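Local atomic coordinates of serpin B3 (Homo sapiens, PDB entry 4ZK3), a protein that belongs to the serpin family of protease inhibitors, probably trapping target proteases, and in its Pso p27 form makes large aggregates associated with psoriasis. Residues A7-K10 / F11-L15; Q86-L89 / T90-K94; N93-D97 / A98-K102; Q117-L120 / D121-K125. One frame throughout, in Å; residues are numbered along the deposited sequence.

From the N terminus, interaction 1 comes first, within helix 4-19, and interaction 2 lies at the end of helix 81-91. Interaction 3 carries straight on from it, sharing Asn-93 and Lys-94, and closes the tight hairpin between strands 94-95 and 99-110. Interaction 4 then sits in helix 117-127, which follows that long strand. Interactions 2 and 3 overlap by two residues and the others follow in series; none nests inside another, and only interaction 3 turns the chain back on itself. In space interactions 1 and 2 touch where Asn-8 ND2 lies 3.8 Å from Leu-88 CD1, and Gln-86 brings interaction 2 against Lys-125 of interaction 4, so helix 81-91 touches both of the other helices.

Interaction 1: residues A7-K10 / F11-L15; sequences ANTK and FMFDL
Phe-11 gives its backbone N to Ala-7 O in a nearly straight bond of 3.0 Å, with an N-H...O angle of 173°. Its CG stands opposite its own nitrogen (chi1 178°), which carries the ring off the preceding turn to a place where Leu-15 CD1 covers one face near the rim and Thr-35 of helix 31-42 touches it. Met-12 N repeats the bond one residue on, reaching Asn-8 O at 2.9 Å. Its side chain runs alongside Thr-9 and bends at the thioether, bringing CE to 4.0 Å from Thr-9 CG2; the same methyl rests over one face of the Phe-13 ring, toward its rim. Phe-13 N bonds to Thr-9 O, and its ring points the same way as Thr-9, with CE2 3.8 Å from CG2. Asp-14 N then binds Lys-10 O at 2.9 Å. Its OD1 lies only 3.1 Å from that carbonyl oxygen, an acceptor against an acceptor, while OD2 is hydrogen-bonded to His-58. Thr-9 and Met-12 both reach Ile-381, and Phe-13 meets Leu-266. The unbroken i to i+4 bonds are those of an alpha-helix, here the N-terminal helix of the serpin fold, buried among helix 31-42, helix 263-269 and strand 380-387.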
loop_
_atom_site.group_PDB
_atom_site.type_symbol
_atom_site.label_atom_id
_atom_site.label_comp_id
_atom_site.label_asym_id
_atom_site.label_seq_id
_atom_site.Cartn_x
_atom_site.Cartn_y
_atom_site.Cartn_z
ATOM N N ALA A 7 -8.692 8.479 -7.645
ATOM C CA ALA A 7 -9.311 7.173 -7.617
ATOM C C ALA A 7 -8.547 6.268 -6.614
ATOM O O ALA A 7 -9.150 5.715 -5.720
ATOM C CB ALA A 7 -9.322 6.567 -9.010
ATOM N N ASN A 8 -7.218 6.189 -6.776
ATOM C CA ASN A 8 -6.355 5.336 -5.937
ATOM C C ASN A 8 -6.470 5.677 -4.438
ATOM O O ASN A 8 -6.556 4.772 -3.584
ATOM C CB ASN A 8 -4.910 5.422 -6.461
ATOM C CG ASN A 8 -4.774 4.985 -7.976
ATOM O OD1 ASN A 8 -5.591 4.201 -8.512
ATOM N ND2 ASN A 8 -3.733 5.484 -8.644
ATOM N N THR A 9 -6.487 6.979 -4.135
ATOM C CA THR A 9 -6.685 7.468 -2.773
ATOM C C THR A 9 -8.063 7.129 -2.208
ATOM O O THR A 9 -8.196 6.793 -1.025
ATOM C CB THR A 9 -6.395 8.976 -2.690
ATOM O OG1 THR A 9 -5.028 9.214 -3.043
ATOM C CG2 THR A 9 -6.590 9.487 -1.252
ATOM N N LYS A 10 -9.093 7.153 -3.038
ATOM C CA LYS A 10 -10.435 6.741 -2.560
ATOM C C LYS A 10 -10.523 5.276 -2.211
ATOM O O LYS A 10 -11.064 4.883 -1.161
ATOM C CB LYS A 10 -11.491 7.077 -3.623
ATOM C CG LYS A 10 -11.662 8.586 -3.878
ATOM C CD LYS A 10 -12.625 8.844 -5.033
ATOM C CE LYS A 10 -12.825 10.319 -5.289
ATOM N NZ LYS A 10 -13.570 10.950 -4.155
ATOM N N PHE A 11 -9.975 4.453 -3.088
ATOM C CA PHE A 11 -9.851 3.018 -2.833
ATOM C C PHE A 11 -9.070 2.762 -1.564
ATOM O O PHE A 11 -9.491 1.934 -0.732
ATOM C CB PHE A 11 -9.187 2.342 -4.052
ATOM C CG PHE A 11 -8.962 0.889 -3.899
ATOM C CD1 PHE A 11 -9.977 0.042 -3.582
ATOM C CD2 PHE A 11 -7.678 0.336 -4.150
ATOM C CE1 PHE A 11 -9.776 -1.334 -3.482
ATOM C CE2 PHE A 11 -7.460 -1.020 -4.021
ATOM C CZ PHE A 11 -8.512 -1.874 -3.684
ATOM N N MET A 12 -7.986 3.511 -1.369
ATOM C CA MET A 12 -7.207 3.463 -0.113
ATOM C C MET A 12 -8.089 3.697 1.140
ATOM O O MET A 12 -8.021 2.923 2.098
ATOM C CB MET A 12 -6.025 4.472 -0.145
ATOM C CG MET A 12 -5.147 4.561 1.140
ATOM S SD MET A 12 -4.075 5.985 1.030
ATOM C CE MET A 12 -5.190 7.191 1.764
ATOM N N PHE A 13 -8.947 4.718 1.140
ATOM C CA PHE A 13 -9.840 4.907 2.296
ATOM C C PHE A 13 -10.920 3.831 2.416
ATOM O O PHE A 13 -11.284 3.437 3.558
ATOM C CB PHE A 13 -10.439 6.295 2.306
ATOM C CG PHE A 13 -9.469 7.339 2.747
ATOM C CD1 PHE A 13 -9.033 7.355 4.057
ATOM C CD2 PHE A 13 -8.936 8.263 1.843
ATOM C CE1 PHE A 13 -8.121 8.312 4.487
ATOM C CE2 PHE A 13 -8.018 9.213 2.253
ATOM C CZ PHE A 13 -7.602 9.240 3.581
ATOM N N ASP A 14 -11.409 3.334 1.275
ATOM C CA ASP A 14 -12.412 2.296 1.316
ATOM C C ASP A 14 -11.755 1.089 1.963
ATOM O O ASP A 14 -12.403 0.348 2.735
ATOM C CB ASP A 14 -12.967 1.901 -0.037
ATOM C CG ASP A 14 -13.643 3.048 -0.768
ATOM O OD1 ASP A 14 -13.897 4.133 -0.199
ATOM O OD2 ASP A 14 -13.868 2.850 -1.974
ATOM N N LEU A 15 -10.460 0.879 1.696
ATOM C CA LEU A 15 -9.788 -0.256 2.354
ATOM C C LEU A 15 -9.676 -0.047 3.827
ATOM O O LEU A 15 -9.907 -0.982 4.607
ATOM C CB LEU A 15 -8.399 -0.551 1.788
ATOM C CG LEU A 15 -8.392 -1.179 0.402
ATOM C CD1 LEU A 15 -6.984 -1.103 -0.199
ATOM C CD2 LEU A 15 -8.892 -2.575 0.281
#

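Interaction 2: residues Q86-L89 / T90-K94; sequences QKLL and TEFNK
Gln-86 O and Thr-90 N are joined by a backbone bond of 3.3 Å, one of a helical series whose N-H...O angles become more bent toward the end. Glu-91 N makes only a weak bond to Lys-87 O. Phe-92 N, whose residue is the first to leave helical backbone angles, divides itself between Leu-88 O at 3.2 Å and a weak, more bent bond to Leu-89 O. Asn-93 N then turns back to Thr-90 O, so the last turn tightens as the chain departs. Among the side chains, Thr-90 adds a second grip on Gln-86 O: OG1 lies beside the backbone N (chi1 -40°) and donates to that oxygen over 2.9 Å, arriving from the opposite face of the carbonyl plane to Thr-90 N. Leu-88 and Phe-92 lie side by side, with methyl CD2 3.6 Å from ring atom CZ at the far end of the aromatic group. Nearer the backbone, Leu-88 O sits 3.4 Å above one face of the same ring, displaced toward the rim. Beyond the pair, Phe-92 reaches Ile-103 and Leu-382. The chemistry divides the helix end in two: a hydroxyl on the exposed side supplements a long backbone bond, while Phe-92, with Leu-88 alongside, makes the apolar contact that faces strands 99-110 and 380-387.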
loop_
_atom_site.group_PDB
_atom_site.type_symbol
_atom_site.label_atom_id
_atom_site.label_comp_id
_atom_site.label_asym_id
_atom_site.label_seq_id
_atom_site.Cartn_x
_atom_site.Cartn_y
_atom_site.Cartn_z
ATOM N N GLN A 86 0.048 2.936 -16.546
ATOM C CA GLN A 86 1.350 2.644 -17.084
ATOM C C GLN A 86 2.325 3.803 -16.878
ATOM O O GLN A 86 3.511 3.580 -16.543
ATOM C CB GLN A 86 1.235 2.301 -18.553
ATOM C CG GLN A 86 2.534 2.140 -19.279
ATOM C CD GLN A 86 2.331 2.279 -20.788
ATOM O OE1 GLN A 86 1.237 1.995 -21.344
ATOM N NE2 GLN A 86 3.367 2.750 -21.459
ATOM N N LYS A 87 1.840 5.030 -17.063
ATOM C CA LYS A 87 2.675 6.225 -16.837
ATOM C C LYS A 87 3.085 6.301 -15.358
ATOM O O LYS A 87 4.249 6.542 -15.043
ATOM C CB LYS A 87 1.915 7.498 -17.203
ATOM C CG LYS A 87 1.930 7.845 -18.690
ATOM C CD LYS A 87 1.640 9.338 -18.909
ATOM C CE LYS A 87 2.209 9.890 -20.223
ATOM N NZ LYS A 87 1.215 10.009 -21.332
ATOM N N LEU A 88 2.134 6.075 -14.445
ATOM C CA LEU A 88 2.475 5.984 -13.035
ATOM C C LEU A 88 3.554 4.957 -12.737
ATOM O O LEU A 88 4.531 5.279 -12.052
ATOM C CB LEU A 88 1.264 5.623 -12.182
ATOM C CG LEU A 88 0.412 6.751 -11.613
ATOM C CD1 LEU A 88 -0.595 6.119 -10.657
ATOM C CD2 LEU A 88 1.245 7.841 -10.931
ATOM N N LEU A 89 3.381 3.712 -13.195
ATOM C CA LEU A 89 4.387 2.673 -12.914
ATOM C C LEU A 89 5.816 3.136 -13.246
ATOM O O LEU A 89 6.744 2.908 -12.460
ATOM C CB LEU A 89 4.032 1.334 -13.623
ATOM C CG LEU A 89 2.774 0.613 -13.096
ATOM C CD1 LEU A 89 2.506 -0.616 -13.924
ATOM C CD2 LEU A 89 2.925 0.186 -11.635
ATOM N N THR A 90 5.971 3.818 -14.391
ATOM C CA THR A 90 7.258 4.359 -14.862
ATOM C C THR A 90 7.883 5.275 -13.805
ATOM O O THR A 90 9.073 5.186 -13.527
ATOM C CB THR A 90 7.092 5.216 -16.144
ATOM O OG1 THR A 90 6.161 4.607 -17.022
ATOM C CG2 THR A 90 8.418 5.361 -16.892
ATOM N N GLU A 91 7.062 6.149 -13.231
ATOM C CA GLU A 91 7.512 7.134 -12.229
ATOM C C GLU A 91 7.951 6.498 -10.929
ATOM O O GLU A 91 8.820 6.965 -10.230
ATOM C CB GLU A 91 6.370 8.074 -11.919
ATOM C CG GLU A 91 5.834 8.824 -13.128
ATOM C CD GLU A 91 6.555 10.122 -13.351
ATOM O OE1 GLU A 91 5.866 11.096 -13.729
ATOM O OE2 GLU A 91 7.793 10.164 -13.114
ATOM N N PHE A 92 7.358 5.367 -10.639
ATOM C CA PHE A 92 7.630 4.666 -9.425
ATOM C C PHE A 92 8.845 3.757 -9.545
ATOM O O PHE A 92 8.975 2.805 -8.737
ATOM C CB PHE A 92 6.397 3.814 -9.051
ATOM C CG PHE A 92 5.146 4.594 -8.779
ATOM C CD1 PHE A 92 5.156 5.957 -8.596
ATOM C CD2 PHE A 92 3.951 3.921 -8.683
ATOM C CE1 PHE A 92 3.982 6.648 -8.326
ATOM C CE2 PHE A 92 2.758 4.593 -8.434
ATOM C CZ PHE A 92 2.772 5.964 -8.229
ATOM N N ASN A 93 9.674 3.908 -10.583
ATOM C CA ASN A 93 10.907 3.073 -10.648
ATOM C C ASN A 93 11.993 4.096 -10.830
ATOM O O ASN A 93 12.193 4.580 -11.950
ATOM C CB ASN A 93 10.959 2.065 -11.811
ATOM C CG ASN A 93 10.143 0.825 -11.561
ATOM O OD1 ASN A 93 9.058 0.663 -12.128
ATOM N ND2 ASN A 93 10.641 -0.045 -10.733
ATOM N N LYS A 94 12.590 4.514 -9.717
ATOM C CA LYS A 94 13.640 5.521 -9.728
ATOM C C LYS A 94 14.491 5.369 -8.476
ATOM O O LYS A 94 13.975 5.115 -7.366
ATOM C CB LYS A 94 13.026 6.913 -9.807
ATOM C CG LYS A 94 14.088 8.002 -9.917
ATOM C CD LYS A 94 13.484 9.393 -10.048
ATOM C CE LYS A 94 14.563 10.388 -10.440
ATOM N NZ LYS A 94 14.208 11.720 -9.857
#

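Interaction 3: residues N93-D97 / A98-K102; sequences NKSTD and AYELK
The Tyr-99 ring spans Thr-96 and Lys-94, slanting across both side chains. It is swung back over the hairpin because CG occupies the crowded position between backbone N and carbonyl carbon (chi1 74°). Thr-96 CG2 comes to 3.9 Å from ring atom CE1, and at the phenol end the aliphatic part of Lys-94 passes by, with CD 3.5 Å from Tyr-99 OH. Asp-240 gathers both polar ends, taking a hydrogen bond from the tyrosine hydroxyl and a salt bridge from Lys-94 NZ. The other branch of Thr-96 turns inward: OG1 accepts from Ala-98 N at 3.0 Å, which makes an ST turn, and more weakly from Tyr-99 N. These side chains decorate a tight beta hairpin whose corner residues, Asp-97 and Ala-98, have backbone angles close to a type I turn, and Thr-96 N closes it on Tyr-99 O at 2.9 Å. Next along, Lys-94 and Leu-101 form an antiparallel hydrogen-bonded pair, bonded in both directions, and Ser-95 and Glu-100 a non-hydrogen-bonded one. The far edge of residues 98-102 is bonded to strand 174-185, so the short strand 94-95 is an addition to the border of a larger sheet. Ser-95 and Glu-100 project on the face opposite Lys-94 and Leu-101. There Ser-95 OG presses on Glu-100 CG at 3.1 Å and shares a water with Leu-101 O; the water donates to that carbonyl over 2.8 Å, giving the oxygen a second donor besides Lys-94 N.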
loop_
_atom_site.group_PDB
_atom_site.type_symbol
_atom_site.label_atom_id
_atom_site.label_comp_id
_atom_site.label_asym_id
_atom_site.label_seq_id
_atom_site.Cartn_x
_atom_site.Cartn_y
_atom_site.Cartn_z
ATOM N N ASN A 93 9.674 3.908 -10.583
ATOM C CA ASN A 93 10.907 3.073 -10.648
ATOM C C ASN A 93 11.993 4.096 -10.830
ATOM O O ASN A 93 12.193 4.580 -11.950
ATOM C CB ASN A 93 10.959 2.065 -11.811
ATOM C CG ASN A 93 10.143 0.825 -11.561
ATOM O OD1 ASN A 93 9.058 0.663 -12.128
ATOM N ND2 ASN A 93 10.641 -0.045 -10.733
ATOM N N LYS A 94 12.590 4.514 -9.717
ATOM C CA LYS A 94 13.640 5.521 -9.728
ATOM C C LYS A 94 14.491 5.369 -8.476
ATOM O O LYS A 94 13.975 5.115 -7.366
ATOM C CB LYS A 94 13.026 6.913 -9.807
ATOM C CG LYS A 94 14.088 8.002 -9.917
ATOM C CD LYS A 94 13.484 9.393 -10.048
ATOM C CE LYS A 94 14.563 10.388 -10.440
ATOM N NZ LYS A 94 14.208 11.720 -9.857
ATOM N N SER A 95 15.800 5.469 -8.681
ATOM C CA SER A 95 16.788 5.419 -7.621
ATOM C C SER A 95 17.723 6.601 -7.774
ATOM O O SER A 95 18.070 6.962 -8.889
ATOM C CB SER A 95 17.621 4.128 -7.683
ATOM O OG SER A 95 16.945 3.051 -7.023
ATOM N N THR A 96 18.148 7.156 -6.649
ATOM C CA THR A 96 19.140 8.224 -6.634
ATOM C C THR A 96 20.128 7.714 -5.606
ATOM O O THR A 96 20.005 6.583 -5.098
ATOM C CB THR A 96 18.544 9.596 -6.251
ATOM O OG1 THR A 96 18.131 9.630 -4.867
ATOM C CG2 THR A 96 17.378 10.008 -7.148
ATOM N N ASP A 97 21.082 8.553 -5.261
ATOM C CA ASP A 97 21.937 8.293 -4.137
ATOM C C ASP A 97 21.192 8.350 -2.796
ATOM O O ASP A 97 21.627 7.775 -1.806
ATOM C CB ASP A 97 23.109 9.301 -4.128
ATOM C CG ASP A 97 22.650 10.758 -4.008
ATOM O OD1 ASP A 97 21.847 11.264 -4.810
ATOM O OD2 ASP A 97 23.115 11.427 -3.082
ATOM N N ALA A 98 20.102 9.067 -2.723
ATOM C CA ALA A 98 19.384 9.194 -1.434
ATOM C C ALA A 98 18.251 8.153 -1.169
ATOM O O ALA A 98 17.840 7.935 -0.041
ATOM C CB ALA A 98 18.804 10.589 -1.399
ATOM N N TYR A 99 17.707 7.553 -2.224
ATOM C CA TYR A 99 16.584 6.615 -2.071
ATOM C C TYR A 99 16.482 5.652 -3.224
ATOM O O TYR A 99 17.040 5.897 -4.300
ATOM C CB TYR A 99 15.252 7.378 -1.877
ATOM C CG TYR A 99 14.706 8.032 -3.121
ATOM C CD1 TYR A 99 15.019 9.358 -3.440
ATOM C CD2 TYR A 99 13.824 7.330 -3.983
ATOM C CE1 TYR A 99 14.483 9.951 -4.595
ATOM C CE2 TYR A 99 13.310 7.920 -5.127
ATOM C CZ TYR A 99 13.639 9.221 -5.433
ATOM O OH TYR A 99 13.092 9.779 -6.573
ATOM N N GLU A 100 15.769 4.548 -2.973
ATOM C CA GLU A 100 15.341 3.627 -3.977
ATOM C C GLU A 100 13.823 3.439 -3.889
ATOM O O GLU A 100 13.285 3.211 -2.783
ATOM C CB GLU A 100 15.974 2.284 -3.706
ATOM C CG GLU A 100 15.684 1.307 -4.811
ATOM C CD GLU A 100 16.338 -0.008 -4.602
ATOM O OE1 GLU A 100 16.734 -0.305 -3.459
ATOM O OE2 GLU A 100 16.432 -0.746 -5.597
ATOM N N LEU A 101 13.153 3.541 -5.037
ATOM C CA LEU A 101 11.762 3.200 -5.203
ATOM C C LEU A 101 11.643 2.221 -6.374
ATOM O O LEU A 101 12.159 2.489 -7.459
ATOM C CB LEU A 101 10.946 4.468 -5.469
ATOM C CG LEU A 101 9.481 4.129 -5.653
ATOM C CD1 LEU A 101 8.805 3.438 -4.432
ATOM C CD2 LEU A 101 8.724 5.365 -6.011
ATOM N N LYS A 102 10.979 1.092 -6.181
ATOM C CA LYS A 102 10.829 0.185 -7.248
ATOM C C LYS A 102 9.562 -0.604 -7.102
ATOM O O LYS A 102 9.076 -0.850 -5.998
ATOM C CB LYS A 102 12.017 -0.725 -7.430
ATOM C CG LYS A 102 12.356 -1.595 -6.294
ATOM C CD LYS A 102 13.537 -2.517 -6.543
ATOM C CE LYS A 102 13.941 -3.129 -5.222
ATOM N NZ LYS A 102 14.746 -4.400 -5.338
HETATM O O HOH W 1 14.573 1.708 -8.694
#

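Interaction 4: residues Q117-L120 / D121-K125; sequences QEYL and DAIKK
Gln-117 and Asp-121 meet twice, through their side chains and through the backbone. The side-chain bond runs from Gln-117 NE2 to Asp-121 OD1 over 3.1 Å. A bend in the glutamine chain (chi2 62°) turns its amide toward Asp-121, one turn further on; OD1 lies close to the amide plane, yet the N-H reaches the oxygen from above the carboxylate, the two flat groups being 50° apart. Among the backbone bonds, Asp-121 N to Gln-117 O is the shortest at 2.8 Å, and Ala-122, Ile-123 and Lys-124 continue the i to i+4 ladder to Glu-118, Tyr-119 and Leu-120. The apolar contact belongs to Tyr-119 and Ile-123. Both isoleucine branches touch the ring, CG2 at 3.7 Å from CE1 and CD1 at 3.9 Å from CE2, while the tyrosine hydroxyl is hydrogen-bonded to Met-40 O. Leu-43 packs on both residues, and Ile-123 also meets Leu-107 of strand 99-110, the strand that precedes this helix. Polar and apolar pairs thus share one helical spacing on different sides: the amide would be expected to stabilise the charged form of Asp-121 modestly, while the hydrogen bond to Met-40 O fixes the far end of the ring that lies against Ile-123.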
loop_
_atom_site.group_PDB
_atom_site.type_symbol
_atom_site.label_atom_id
_atom_site.label_comp_id
_atom_site.label_asym_id
_atom_site.label_seq_id
_atom_site.Cartn_x
_atom_site.Cartn_y
_atom_site.Cartn_z
ATOM N N GLN A 117 -2.683 -14.417 -26.182
ATOM C CA GLN A 117 -1.541 -13.572 -26.482
ATOM C C GLN A 117 -1.894 -12.128 -26.247
ATOM O O GLN A 117 -1.139 -11.355 -25.663
ATOM C CB GLN A 117 -1.075 -13.763 -27.908
ATOM C CG GLN A 117 0.277 -13.112 -28.179
ATOM C CD GLN A 117 1.368 -13.739 -27.290
ATOM O OE1 GLN A 117 1.406 -14.935 -27.122
ATOM N NE2 GLN A 117 2.197 -12.931 -26.714
ATOM N N GLU A 118 -3.095 -11.781 -26.668
ATOM C CA GLU A 118 -3.687 -10.492 -26.345
ATOM C C GLU A 118 -3.504 -10.107 -24.852
ATOM O O GLU A 118 -3.111 -9.014 -24.561
ATOM C CB GLU A 118 -5.192 -10.540 -26.662
ATOM C CG GLU A 118 -5.810 -9.212 -27.030
ATOM C CD GLU A 118 -7.351 -9.285 -27.057
ATOM O OE1 GLU A 118 -7.951 -10.398 -26.972
ATOM O OE2 GLU A 118 -7.968 -8.204 -27.133
ATOM N N TYR A 119 -3.835 -11.007 -23.943
ATOM C CA TYR A 119 -3.777 -10.715 -22.503
ATOM C C TYR A 119 -2.326 -10.514 -22.056
ATOM O O TYR A 119 -2.012 -9.503 -21.398
ATOM C CB TYR A 119 -4.487 -11.801 -21.687
ATOM C CG TYR A 119 -4.428 -11.550 -20.209
ATOM C CD1 TYR A 119 -4.976 -10.400 -19.666
ATOM C CD2 TYR A 119 -3.728 -12.431 -19.344
ATOM C CE1 TYR A 119 -4.895 -10.152 -18.322
ATOM C CE2 TYR A 119 -3.647 -12.179 -17.993
ATOM C CZ TYR A 119 -4.209 -11.036 -17.490
ATOM O OH TYR A 119 -4.105 -10.746 -16.157
ATOM N N LEU A 120 -1.450 -11.428 -22.476
ATOM C CA LEU A 120 -0.008 -11.296 -22.239
ATOM C C LEU A 120 0.584 -10.025 -22.777
ATOM O O LEU A 120 1.327 -9.366 -22.049
ATOM C CB LEU A 120 0.788 -12.485 -22.759
ATOM C CG LEU A 120 0.332 -13.859 -22.243
ATOM C CD1 LEU A 120 1.111 -14.985 -22.981
ATOM C CD2 LEU A 120 0.431 -13.939 -20.740
ATOM N N ASP A 121 0.265 -9.641 -24.011
ATOM C CA ASP A 121 0.746 -8.364 -24.527
ATOM C C ASP A 121 0.245 -7.197 -23.722
ATOM O O ASP A 121 1.004 -6.246 -23.448
ATOM C CB ASP A 121 0.391 -8.162 -26.019
ATOM C CG ASP A 121 1.007 -9.214 -26.884
ATOM O OD1 ASP A 121 2.012 -9.832 -26.492
ATOM O OD2 ASP A 121 0.451 -9.472 -27.949
ATOM N N ALA A 122 -1.006 -7.260 -23.277
ATOM C CA ALA A 122 -1.572 -6.128 -22.588
ATOM C C ALA A 122 -0.954 -5.915 -21.168
ATOM O O ALA A 122 -0.665 -4.758 -20.763
ATOM C CB ALA A 122 -3.081 -6.268 -22.489
ATOM N N ILE A 123 -0.770 -7.007 -20.410
ATOM C CA ILE A 123 -0.164 -6.844 -19.079
ATOM C C ILE A 123 1.301 -6.447 -19.208
ATOM O O ILE A 123 1.781 -5.611 -18.455
ATOM C CB ILE A 123 -0.354 -8.067 -18.164
ATOM C CG1 ILE A 123 0.260 -9.337 -18.712
ATOM C CG2 ILE A 123 -1.804 -8.212 -17.800
ATOM C CD1 ILE A 123 -0.107 -10.482 -17.797
ATOM N N LYS A 124 1.996 -7.000 -20.215
ATOM C CA LYS A 124 3.355 -6.584 -20.487
ATOM C C LYS A 124 3.445 -5.079 -20.737
ATOM O O LYS A 124 4.286 -4.378 -20.152
ATOM C CB LYS A 124 3.995 -7.407 -21.616
ATOM C CG LYS A 124 4.234 -8.901 -21.271
ATOM C CD LYS A 124 4.765 -9.734 -22.457
ATOM C CE LYS A 124 4.713 -11.196 -22.170
ATOM N NZ LYS A 124 5.219 -11.991 -23.308
ATOM N N LYS A 125 2.546 -4.586 -21.558
ATOM C CA LYS A 125 2.552 -3.199 -21.955
ATOM C C LYS A 125 2.058 -2.192 -20.891
ATOM O O LYS A 125 2.696 -1.180 -20.698
ATOM C CB LYS A 125 1.673 -3.031 -23.175
ATOM C CG LYS A 125 1.558 -1.587 -23.649
ATOM C CD LYS A 125 0.288 -1.414 -24.478
ATOM C CE LYS A 125 0.230 -0.073 -25.186
ATOM N NZ LYS A 125 -0.857 -0.158 -26.197
#